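Long-range contact in vesicular integral-membrane protein VIP36 (Canis lupus familiaris, PDB 2DUR), which acts as an intracellular, calcium-dependent lectin of the early secretory pathway, binding high-mannose glycans and helping to transport and sort the glycoproteins that carry them: residues W64-F70 with I220-F226. Coordinates in Å, arbitrary orientation, origin at the centre of the assembly. Residues are numbered along the deposited sequence.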
loop_
_atom_site.group_PDB
_atom_site.type_symbol
_atom_site.label_atom_id
_atom_site.label_comp_id
_atom_site.label_asym_id
_atom_site.label_seq_id
_atom_site.Cartn_x
_atom_site.Cartn_y
_atom_site.Cartn_z
ATOM N N TRP A 64 -9.981 -4.024 -9.807
ATOM C CA TRP A 64 -8.904 -4.889 -9.342
ATOM C C TRP A 64 -8.919 -5.114 -7.847
ATOM O O TRP A 64 -9.571 -4.380 -7.080
ATOM C CB TRP A 64 -7.545 -4.348 -9.796
ATOM C CG TRP A 64 -7.307 -2.878 -9.524
ATOM C CD1 TRP A 64 -7.436 -1.858 -10.410
ATOM C CD2 TRP A 64 -6.888 -2.284 -8.282
ATOM N NE1 TRP A 64 -7.116 -0.661 -9.820
ATOM C CE2 TRP A 64 -6.769 -0.890 -8.513
ATOM C CE3 TRP A 64 -6.581 -2.791 -7.016
ATOM C CZ2 TRP A 64 -6.374 0.009 -7.504
ATOM C CZ3 TRP A 64 -6.200 -1.896 -5.995
ATOM C CH2 TRP A 64 -6.088 -0.516 -6.259
ATOM N N GLU A 65 -8.208 -6.156 -7.423
ATOM C CA GLU A 65 -8.076 -6.409 -6.008
ATOM C C GLU A 65 -6.671 -6.894 -5.772
ATOM O O GLU A 65 -6.247 -7.877 -6.397
ATOM C CB GLU A 65 -9.084 -7.463 -5.520
ATOM C CG GLU A 65 -9.041 -7.693 -4.017
ATOM C CD GLU A 65 -10.232 -8.514 -3.512
ATOM O OE1 GLU A 65 -10.024 -9.492 -2.766
ATOM O OE2 GLU A 65 -11.387 -8.182 -3.877
ATOM N N MET A 66 -5.951 -6.176 -4.908
ATOM C CA MET A 66 -4.567 -6.531 -4.544
ATOM C C MET A 66 -4.522 -7.210 -3.178
ATOM O O MET A 66 -5.059 -6.705 -2.198
ATOM C CB MET A 66 -3.693 -5.254 -4.501
ATOM C CG MET A 66 -2.217 -5.537 -4.121
ATOM S SD MET A 66 -1.306 -6.325 -5.470
ATOM C CE MET A 66 -0.732 -4.920 -6.423
ATOM N N HIS A 67 -3.888 -8.384 -3.106
ATOM C CA HIS A 67 -3.686 -9.037 -1.833
ATOM C C HIS A 67 -2.222 -8.965 -1.457
ATOM O O HIS A 67 -1.358 -9.351 -2.236
ATOM C CB HIS A 67 -4.069 -10.514 -1.899
ATOM C CG HIS A 67 -5.520 -10.738 -2.157
ATOM N ND1 HIS A 67 -6.053 -11.997 -2.340
ATOM C CD2 HIS A 67 -6.548 -9.866 -2.277
ATOM C CE1 HIS A 67 -7.354 -11.886 -2.558
ATOM N NE2 HIS A 67 -7.680 -10.607 -2.522
ATOM N N VAL A 68 -1.946 -8.479 -0.266
ATOM C CA VAL A 68 -0.541 -8.303 0.154
ATOM C C VAL A 68 -0.283 -9.162 1.358
ATOM O O VAL A 68 -0.922 -9.009 2.383
ATOM C CB VAL A 68 -0.235 -6.799 0.481
ATOM C CG1 VAL A 68 1.243 -6.605 0.843
ATOM C CG2 VAL A 68 -0.601 -5.939 -0.693
ATOM N N HIS A 69 0.664 -10.090 1.227
ATOM C CA HIS A 69 1.137 -10.822 2.370
ATOM C C HIS A 69 2.403 -10.084 2.846
ATOM O O HIS A 69 3.396 -10.032 2.116
ATOM C CB HIS A 69 1.463 -12.254 1.929
ATOM C CG HIS A 69 2.032 -13.107 3.014
ATOM N ND1 HIS A 69 2.542 -14.364 2.767
ATOM C CD2 HIS A 69 2.190 -12.887 4.337
ATOM C CE1 HIS A 69 2.971 -14.889 3.899
ATOM N NE2 HIS A 69 2.774 -14.017 4.868
ATOM N N PHE A 70 2.301 -9.491 4.024
ATOM C CA PHE A 70 3.378 -8.644 4.567
ATOM C C PHE A 70 3.741 -9.137 5.950
ATOM O O PHE A 70 3.032 -9.942 6.552
ATOM C CB PHE A 70 2.915 -7.175 4.613
ATOM C CG PHE A 70 1.829 -6.913 5.623
ATOM C CD1 PHE A 70 0.480 -7.138 5.278
ATOM C CD2 PHE A 70 2.126 -6.487 6.925
ATOM C CE1 PHE A 70 -0.542 -6.936 6.233
ATOM C CE2 PHE A 70 1.113 -6.256 7.878
ATOM C CZ PHE A 70 -0.246 -6.502 7.527
ATOM N N ILE A 220 7.668 -7.596 2.583
ATOM C CA ILE A 220 6.582 -7.960 1.648
ATOM C C ILE A 220 6.903 -9.357 1.145
ATOM O O ILE A 220 7.927 -9.551 0.503
ATOM C CB ILE A 220 6.504 -6.996 0.436
ATOM C CG1 ILE A 220 6.316 -5.545 0.900
ATOM C CG2 ILE A 220 5.358 -7.405 -0.536
ATOM C CD1 ILE A 220 4.999 -5.252 1.641
ATOM N N ILE A 221 6.036 -10.329 1.452
ATOM C CA ILE A 221 6.252 -11.702 0.961
ATOM C C ILE A 221 5.689 -11.850 -0.449
ATOM O O ILE A 221 6.339 -12.393 -1.344
ATOM C CB ILE A 221 5.662 -12.759 1.900
ATOM C CG1 ILE A 221 6.410 -12.803 3.238
ATOM C CG2 ILE A 221 5.714 -14.167 1.229
ATOM C CD1 ILE A 221 6.028 -11.715 4.260
ATOM N N SER A 222 4.465 -11.357 -0.655
ATOM C CA SER A 222 3.886 -11.393 -1.981
ATOM C C SER A 222 2.891 -10.258 -2.141
ATOM O O SER A 222 2.358 -9.751 -1.143
ATOM C CB SER A 222 3.163 -12.739 -2.242
ATOM O OG SER A 222 2.085 -12.889 -1.351
ATOM N N MET A 223 2.680 -9.885 -3.391
ATOM C CA MET A 223 1.606 -8.987 -3.809
ATOM C C MET A 223 0.956 -9.667 -4.999
ATOM O O MET A 223 1.621 -9.979 -5.980
ATOM C CB MET A 223 2.200 -7.643 -4.210
ATOM C CG MET A 223 2.832 -6.946 -3.000
ATOM S SD MET A 223 3.489 -5.324 -3.384
ATOM C CE MET A 223 2.012 -4.381 -3.734
ATOM N N LYS A 224 -0.341 -9.939 -4.895
ATOM C CA LYS A 224 -1.031 -10.690 -5.937
ATOM C C LYS A 224 -2.201 -9.858 -6.389
ATOM O O LYS A 224 -3.081 -9.545 -5.579
ATOM C CB LYS A 224 -1.492 -12.050 -5.401
ATOM C CG LYS A 224 -0.326 -12.989 -5.096
ATOM C CD LYS A 224 -0.818 -14.260 -4.399
ATOM C CE LYS A 224 0.338 -15.181 -4.028
ATOM N NZ LYS A 224 -0.192 -16.498 -3.532
ATOM N N LEU A 225 -2.163 -9.464 -7.651
ATOM C CA LEU A 225 -3.170 -8.559 -8.191
ATOM C C LEU A 225 -4.135 -9.352 -9.047
ATOM O O LEU A 225 -3.713 -10.016 -10.010
ATOM C CB LEU A 225 -2.494 -7.455 -9.007
ATOM C CG LEU A 225 -3.334 -6.256 -9.458
ATOM C CD1 LEU A 225 -4.257 -6.613 -10.593
ATOM C CD2 LEU A 225 -4.104 -5.630 -8.306
ATOM N N PHE A 226 -5.427 -9.229 -8.730
ATOM C CA PHE A 226 -6.478 -9.940 -9.471
ATOM C C PHE A 226 -7.348 -8.978 -10.255
ATOM O O PHE A 226 -7.727 -7.927 -9.737
ATOM C CB PHE A 226 -7.340 -10.731 -8.496
ATOM C CG PHE A 226 -6.572 -11.776 -7.743
ATOM C CD1 PHE A 226 -6.072 -11.511 -6.471
ATOM C CD2 PHE A 226 -6.333 -13.023 -8.316
ATOM C CE1 PHE A 226 -5.352 -12.474 -5.773
ATOM C CE2 PHE A 226 -5.603 -13.983 -7.631
ATOM C CZ PHE A 226 -5.117 -13.716 -6.360
HETATM O O HOH W 1 -0.357 -11.950 -1.657
HETATM O O HOH W 2 2.204 -15.247 0.012
#
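Start at Trp64, whose CB packs on Leu225 CD2 at 4.0 Å while its indole runs on into the interior to meet Phe205 edge-to-face. Glu65 opens the antiparallel pairing with Phe226, its N giving a 3.0 Å hydrogen bond to Phe226 O and its O taking one of 2.8 Å from Phe226 N. Met66 turns to the buried face, its CB 3.8 Å from Leu225 CD2 and its CE 3.9 Å from Met223 CE. On the other face, His67 pairs with Lys224 (His67 N to Lys224 O, 2.8 Å); its imidazole donates from NE2 to Glu65 OE1 at 2.6 Å and lies obliquely against the Phe226 ring. Val68 returns to the core, where its CG1 sits 4.1 Å from Ile220 CD1. At His69 the regular register breaks: its O accepts from both Ile221 N (2.7 Å) and Ser222 N (3.3 Å), a classic beta bulge. The extra residue brings Ile221 CB over the His69 ring in a CH-pi contact, and a water links His69 ND1 to Ser222 OG. Beyond the bulge Phe70 faces inward again, opposite Ile220. Strand 165-172 flanks the far edge of 64-70, and Phe205 of the opposing sheet meets Trp64, Met66 and Leu225: two neighbouring antiparallel strands, distant in sequence, with one apolar face turned into the core of the legume-lectin-like beta sandwich that forms this lumenal domain.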